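PDB 3UFC: putative CRISPR-associated endoribonuclease-like protein Cas6 from Pyrococcus furiosus, which probably binds CRISPR RNA as a Cas6 paralogue of the prokaryotic adaptive immune system that guards against viruses and other mobile genetic elements. Local coordinates for residues R4-L9 with K115-K120; W52-I57 with I77-S82. One frame throughout, in Å; residues are numbered along the deposited sequence.

Contact 1 of 2, residues R4-L9 with K115-K120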
loop_
_atom_site.group_PDB
_atom_site.type_symbol
_atom_site.label_atom_id
_atom_site.label_comp_id
_atom_site.label_asym_id
_atom_site.label_seq_id
_atom_site.Cartn_x
_atom_site.Cartn_y
_atom_site.Cartn_z
ATOM N N ARG A 4 -4.096 10.252 -6.198
ATOM C CA ARG A 4 -3.062 9.250 -6.376
ATOM C C ARG A 4 -1.856 9.974 -6.971
ATOM O O ARG A 4 -1.998 10.709 -7.954
ATOM C CB ARG A 4 -3.589 8.183 -7.336
ATOM C CG ARG A 4 -2.587 7.182 -7.824
ATOM C CD ARG A 4 -3.311 6.074 -8.582
ATOM N NE ARG A 4 -4.134 5.282 -7.673
ATOM C CZ ARG A 4 -4.086 3.958 -7.592
ATOM N NH1 ARG A 4 -3.261 3.274 -8.374
ATOM N NH2 ARG A 4 -4.840 3.325 -6.707
ATOM N N ILE A 5 -0.680 9.792 -6.373
ATOM C CA ILE A 5 0.526 10.447 -6.881
ATOM C C ILE A 5 1.694 9.497 -7.104
ATOM O O ILE A 5 1.735 8.387 -6.561
ATOM C CB ILE A 5 1.022 11.570 -5.935
ATOM C CG1 ILE A 5 1.431 10.976 -4.585
ATOM C CG2 ILE A 5 -0.063 12.626 -5.754
ATOM C CD1 ILE A 5 2.046 11.989 -3.634
ATOM N N GLU A 6 2.639 9.949 -7.920
ATOM C CA GLU A 6 3.840 9.186 -8.219
ATOM C C GLU A 6 5.028 10.042 -7.814
ATOM O O GLU A 6 5.133 11.207 -8.207
ATOM C CB GLU A 6 3.945 8.856 -9.709
ATOM C CG GLU A 6 5.242 8.127 -10.064
ATOM C CD GLU A 6 5.414 7.896 -11.556
ATOM O OE1 GLU A 6 6.434 7.296 -11.950
ATOM O OE2 GLU A 6 4.533 8.310 -12.336
ATOM N N ILE A 7 5.906 9.463 -7.010
ATOM C CA ILE A 7 7.091 10.153 -6.543
ATOM C C ILE A 7 8.294 9.480 -7.188
ATOM O O ILE A 7 8.500 8.276 -7.027
ATOM C CB ILE A 7 7.197 10.061 -5.012
ATOM C CG1 ILE A 7 5.970 10.727 -4.380
ATOM C CG2 ILE A 7 8.486 10.721 -4.526
ATOM C CD1 ILE A 7 5.894 10.586 -2.892
ATOM N N LYS A 8 9.063 10.249 -7.951
ATOM C CA LYS A 8 10.250 9.708 -8.601
ATOM C C LYS A 8 11.392 9.874 -7.617
ATOM O O LYS A 8 11.534 10.924 -6.991
ATOM C CB LYS A 8 10.563 10.471 -9.898
ATOM C CG LYS A 8 9.479 10.382 -10.953
ATOM C CD LYS A 8 9.242 8.946 -11.406
ATOM C CE LYS A 8 10.485 8.345 -12.048
ATOM N NZ LYS A 8 10.268 6.939 -12.481
ATOM N N LEU A 9 12.199 8.832 -7.469
ATOM C CA LEU A 9 13.319 8.884 -6.542
ATOM C C LEU A 9 14.638 8.735 -7.282
ATOM O O LEU A 9 14.747 7.968 -8.238
ATOM C CB LEU A 9 13.195 7.767 -5.503
ATOM C CG LEU A 9 11.918 7.758 -4.656
ATOM C CD1 LEU A 9 11.828 6.434 -3.889
ATOM C CD2 LEU A 9 11.925 8.952 -3.701
ATOM N N LYS A 115 4.298 13.743 -9.285
ATOM C CA LYS A 115 3.264 13.929 -10.294
ATOM C C LYS A 115 1.944 13.317 -9.845
ATOM O O LYS A 115 1.924 12.244 -9.246
ATOM C CB LYS A 115 3.691 13.267 -11.604
ATOM C CG LYS A 115 4.893 13.912 -12.273
ATOM C CD LYS A 115 5.548 12.968 -13.280
ATOM C CE LYS A 115 4.567 12.503 -14.350
ATOM N NZ LYS A 115 5.203 11.537 -15.291
ATOM N N ALA A 116 0.845 14.005 -10.134
ATOM C CA ALA A 116 -0.470 13.491 -9.784
ATOM C C ALA A 116 -0.871 12.579 -10.932
ATOM O O ALA A 116 -0.698 12.937 -12.097
ATOM C CB ALA A 116 -1.467 14.637 -9.644
ATOM N N LEU A 117 -1.384 11.396 -10.616
ATOM C CA LEU A 117 -1.797 10.460 -11.653
ATOM C C LEU A 117 -3.290 10.585 -11.886
ATOM O O LEU A 117 -4.022 11.044 -11.012
ATOM C CB LEU A 117 -1.465 9.024 -11.246
ATOM C CG LEU A 117 0.011 8.690 -11.025
ATOM C CD1 LEU A 117 0.134 7.240 -10.591
ATOM C CD2 LEU A 117 0.804 8.938 -12.306
ATOM N N LYS A 118 -3.745 10.190 -13.069
ATOM C CA LYS A 118 -5.166 10.269 -13.361
ATOM C C LYS A 118 -5.877 9.139 -12.628
ATOM O O LYS A 118 -5.486 7.977 -12.727
ATOM C CB LYS A 118 -5.428 10.152 -14.867
ATOM C CG LYS A 118 -5.038 8.812 -15.476
ATOM C CD LYS A 118 -5.794 8.553 -16.776
ATOM C CE LYS A 118 -7.296 8.470 -16.528
ATOM N NZ LYS A 118 -8.063 8.081 -17.748
ATOM N N SER A 119 -6.908 9.488 -11.874
ATOM C CA SER A 119 -7.680 8.494 -11.143
ATOM C C SER A 119 -8.686 7.909 -12.126
ATOM O O SER A 119 -9.619 8.589 -12.547
ATOM C CB SER A 119 -8.400 9.152 -9.964
ATOM O OG SER A 119 -9.122 10.296 -10.392
ATOM N N LYS A 120 -8.484 6.651 -12.500
ATOM C CA LYS A 120 -9.365 5.987 -13.451
ATOM C C LYS A 120 -10.753 5.711 -12.889
ATOM O O LYS A 120 -10.936 5.610 -11.676
ATOM C CB LYS A 120 -8.715 4.687 -13.927
ATOM C CG LYS A 120 -7.350 4.913 -14.563
ATOM C CD LYS A 120 -6.748 3.634 -15.105
ATOM C CE LYS A 120 -5.406 3.914 -15.771
ATOM N NZ LYS A 120 -4.749 2.670 -16.262
HETATM O O HOH W 1 -5.337 10.919 -8.833
#
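Three backbone hydrogen bonds fasten residues 115-117 antiparallel to strand 4-9. Glu6 and Lys115 form the hydrogen-bonded pair: Glu6 N reaches Lys115 O at 2.7 Å, nearly along the C=O axis, and Lys115 N returns to Glu6 O at 2.9 Å. One step on, Leu117 N gives a straight bond (170°) to Arg4 O at 2.8 Å, in the carbonyl plane. Ile5 and Ala116 lie between them as a non-hydrogen-bonded pair, with the CA of Ile5 3.3 Å from Lys115 O in a CA-H...O contact. At Leu117 a water bridges the two chains, accepting from Arg4 N and donating to Leu117 O at 2.5 Å.

Apolar contact gathers on Leu117, whose isobutyl group lies between the Arg4 and Glu6 chains, one methyl to each. CD1 meets Arg4 CG at 3.9 Å, and CD2 lies beside Glu6 CB and 3.8 Å from its OE2. Both partners carry CG anti to the backbone N, and a long side chain suits each place: its methylenes meet the leucine while its charged end travels on. The bend at chi3 (-68°) helps carry the Arg4 guanidinium to Val237 O and the Tyr222 ring, a cation-pi contact.

Among the charges, Glu6 OE1 finds its partner in Ser78, whereas OE2 sees Lys115 NZ only at 4.4 Å, too far for a salt bridge. On the other face Ile5 packs on Ile89 and Val93 of helix 86-98, as expected for the helix-covered antiparallel sheet of a ferredoxin-like domain.

Contact 2 of 2, residues W52-I57 with I77-S82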
loop_
_atom_site.group_PDB
_atom_site.type_symbol
_atom_site.label_atom_id
_atom_site.label_comp_id
_atom_site.label_asym_id
_atom_site.label_seq_id
_atom_site.Cartn_x
_atom_site.Cartn_y
_atom_site.Cartn_z
ATOM N N TRP A 52 -4.985 5.690 4.122
ATOM C CA TRP A 52 -4.197 5.864 2.906
ATOM C C TRP A 52 -3.384 4.605 2.664
ATOM O O TRP A 52 -3.412 3.672 3.473
ATOM C CB TRP A 52 -3.246 7.062 3.050
ATOM C CG TRP A 52 -2.198 6.880 4.126
ATOM C CD1 TRP A 52 -2.420 6.658 5.458
ATOM C CD2 TRP A 52 -0.772 6.911 3.958
ATOM N NE1 TRP A 52 -1.220 6.549 6.129
ATOM C CE2 TRP A 52 -0.194 6.702 5.233
ATOM C CE3 TRP A 52 0.074 7.095 2.853
ATOM C CZ2 TRP A 52 1.193 6.672 5.433
ATOM C CZ3 TRP A 52 1.455 7.064 3.053
ATOM C CH2 TRP A 52 1.998 6.854 4.338
ATOM N N THR A 53 -2.657 4.583 1.554
ATOM C CA THR A 53 -1.817 3.443 1.217
ATOM C C THR A 53 -0.651 3.907 0.360
ATOM O O THR A 53 -0.651 5.032 -0.145
ATOM C CB THR A 53 -2.608 2.376 0.413
ATOM O OG1 THR A 53 -1.743 1.286 0.088
ATOM C CG2 THR A 53 -3.145 2.959 -0.891
ATOM N N PHE A 54 0.359 3.056 0.233
ATOM C CA PHE A 54 1.479 3.357 -0.639
ATOM C C PHE A 54 2.047 2.057 -1.175
ATOM O O PHE A 54 1.867 0.991 -0.585
ATOM C CB PHE A 54 2.554 4.244 0.031
ATOM C CG PHE A 54 3.297 3.611 1.187
ATOM C CD1 PHE A 54 2.856 3.786 2.496
ATOM C CD2 PHE A 54 4.505 2.947 0.974
ATOM C CE1 PHE A 54 3.613 3.318 3.584
ATOM C CE2 PHE A 54 5.273 2.473 2.051
ATOM C CZ PHE A 54 4.824 2.663 3.357
ATOM N N SER A 55 2.694 2.149 -2.328
ATOM C CA SER A 55 3.261 0.987 -2.991
ATOM C C SER A 55 4.647 0.633 -2.483
ATOM O O SER A 55 5.218 1.309 -1.628
ATOM C CB SER A 55 3.385 1.263 -4.485
ATOM O OG SER A 55 4.456 2.177 -4.720
ATOM N N ARG A 56 5.172 -0.454 -3.025
ATOM C CA ARG A 56 6.525 -0.860 -2.716
ATOM C C ARG A 56 7.325 0.039 -3.670
ATOM O O ARG A 56 6.760 0.622 -4.603
ATOM C CB ARG A 56 6.723 -2.337 -3.064
ATOM C CG ARG A 56 6.096 -3.308 -2.052
ATOM C CD ARG A 56 6.986 -3.479 -0.826
ATOM N NE ARG A 56 8.204 -4.208 -1.165
ATOM C CZ ARG A 56 9.266 -4.320 -0.375
ATOM N NH1 ARG A 56 9.273 -3.751 0.822
ATOM N NH2 ARG A 56 10.332 -4.987 -0.796
ATOM N N ILE A 57 8.621 0.182 -3.435
ATOM C CA ILE A 57 9.425 1.012 -4.322
ATOM C C ILE A 57 9.506 0.250 -5.649
ATOM O O ILE A 57 9.984 -0.882 -5.694
ATOM C CB ILE A 57 10.840 1.246 -3.729
ATOM C CG1 ILE A 57 10.726 2.041 -2.423
ATOM C CG2 ILE A 57 11.711 2.001 -4.725
ATOM C CD1 ILE A 57 12.043 2.188 -1.658
ATOM N N ILE A 77 13.040 5.013 -10.786
ATOM C CA ILE A 77 12.472 4.482 -9.553
ATOM C C ILE A 77 11.260 5.292 -9.124
ATOM O O ILE A 77 11.327 6.515 -9.036
ATOM C CB ILE A 77 13.511 4.540 -8.414
ATOM C CG1 ILE A 77 14.763 3.760 -8.814
ATOM C CG2 ILE A 77 12.914 3.990 -7.131
ATOM C CD1 ILE A 77 15.916 3.927 -7.844
ATOM N N SER A 78 10.160 4.609 -8.829
ATOM C CA SER A 78 8.942 5.295 -8.422
ATOM C C SER A 78 8.305 4.751 -7.149
ATOM O O SER A 78 8.404 3.564 -6.845
ATOM C CB SER A 78 7.911 5.231 -9.552
ATOM O OG SER A 78 8.347 5.949 -10.695
ATOM N N LEU A 79 7.657 5.648 -6.415
ATOM C CA LEU A 79 6.933 5.314 -5.196
ATOM C C LEU A 79 5.544 5.918 -5.392
ATOM O O LEU A 79 5.416 7.128 -5.608
ATOM C CB LEU A 79 7.591 5.953 -3.970
ATOM C CG LEU A 79 6.774 5.878 -2.675
ATOM C CD1 LEU A 79 6.599 4.418 -2.245
ATOM C CD2 LEU A 79 7.475 6.673 -1.579
ATOM N N TYR A 80 4.508 5.086 -5.343
ATOM C CA TYR A 80 3.149 5.595 -5.510
ATOM C C TYR A 80 2.438 5.688 -4.167
ATOM O O TYR A 80 2.607 4.836 -3.294
ATOM C CB TYR A 80 2.353 4.703 -6.466
ATOM C CG TYR A 80 3.024 4.522 -7.809
ATOM C CD1 TYR A 80 3.957 3.511 -8.009
ATOM C CD2 TYR A 80 2.751 5.389 -8.871
ATOM C CE1 TYR A 80 4.607 3.362 -9.228
ATOM C CE2 TYR A 80 3.397 5.252 -10.097
ATOM C CZ TYR A 80 4.323 4.235 -10.267
ATOM O OH TYR A 80 4.964 4.086 -11.470
ATOM N N ILE A 81 1.648 6.740 -4.006
ATOM C CA ILE A 81 0.913 6.964 -2.775
ATOM C C ILE A 81 -0.513 7.351 -3.147
ATOM O O ILE A 81 -0.735 8.012 -4.168
ATOM C CB ILE A 81 1.554 8.107 -1.962
ATOM C CG1 ILE A 81 2.997 7.738 -1.601
ATOM C CG2 ILE A 81 0.733 8.387 -0.721
ATOM C CD1 ILE A 81 3.731 8.816 -0.820
ATOM N N SER A 82 -1.480 6.927 -2.337
ATOM C CA SER A 82 -2.870 7.254 -2.613
ATOM C C SER A 82 -3.709 7.361 -1.356
ATOM O O SER A 82 -3.379 6.774 -0.319
ATOM C CB SER A 82 -3.489 6.208 -3.544
ATOM O OG SER A 82 -4.883 6.437 -3.689
#
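An outermost strand of the ferredoxin-like sheet, 53-59, runs antiparallel to strand 77-83 here. At one end Thr53 and Ser82 exchange two hydrogen bonds as a hydrogen-bonded pair, both 3.0 Å long: Thr53 N to Ser82 O and Ser82 N to Thr53 O. In the second the donor stands 29° above the carbonyl plane.

The tight side is the buried face covered by helices 23-37 and 86-98, which apolar side chains suit. Phe54 and Ile81 form a non-hydrogen-bonded pair: Phe54 CB touches Ile81 CG1 at 3.9 Å, and chi1 of 66° sets the ring in the crowded position between backbone N and carbonyl carbon, leading it away toward Leu26 and Tyr27. Trp52 lies side by side with Ile81 and takes its CG2 at the ring edge, in plane, 3.9 Å from CE3; the indole NE1 is satisfied by Leu45 O. Leu79 CD1 touches both Phe54, whose ring it approaches obliquely, and Ser55, whose O is 3.5 Å away. Ile57 and Ile77 bring their CG2 methyls to 3.3 Å, closer than two methyls normally sit.

The looser side is that of Arg56 and Tyr80, both partly exposed. Arg56 turns from the neighbouring strand, its guanidinium bound by Asn23 OD1 and Phe20 O. Between them the pairing changes character: Ser55 N still bonds to Tyr80 O, but the serine's own hydroxyl stands in for its carbonyl as acceptor. Ser55 OG, at the edge of the Tyr80 ring, accepts a hydrogen bond from Tyr80 N at 3.0 Å and donates to Arg56 O at 2.8 Å.

How the contacts relate
Contacts 1 and 2, their centres about 9 Å apart, belong to one antiparallel sheet in which strands 3-11 and 77-83 are neighbours; contact 2 is nested within the chain loop that contact 1 closes. With the 77-83 to 3-11 pairing between them, they account for four of the five strands; 101-104 closes the far edge. Between the inner strands Ile7 N lies 2.8 Å from Leu79 O, a probable hydrogen bond. On the helix-covered face, Ile7 CD1 meets Ile81 CD1 at 3.5 Å. On the other face Glu6 joins the contacts: its CG packs against Tyr80 CE2 at 3.4 Å, and its OE1 lies 2.7 Å from Ser78 OG. Contact 2 is the buried one, contact 1 only partly buried.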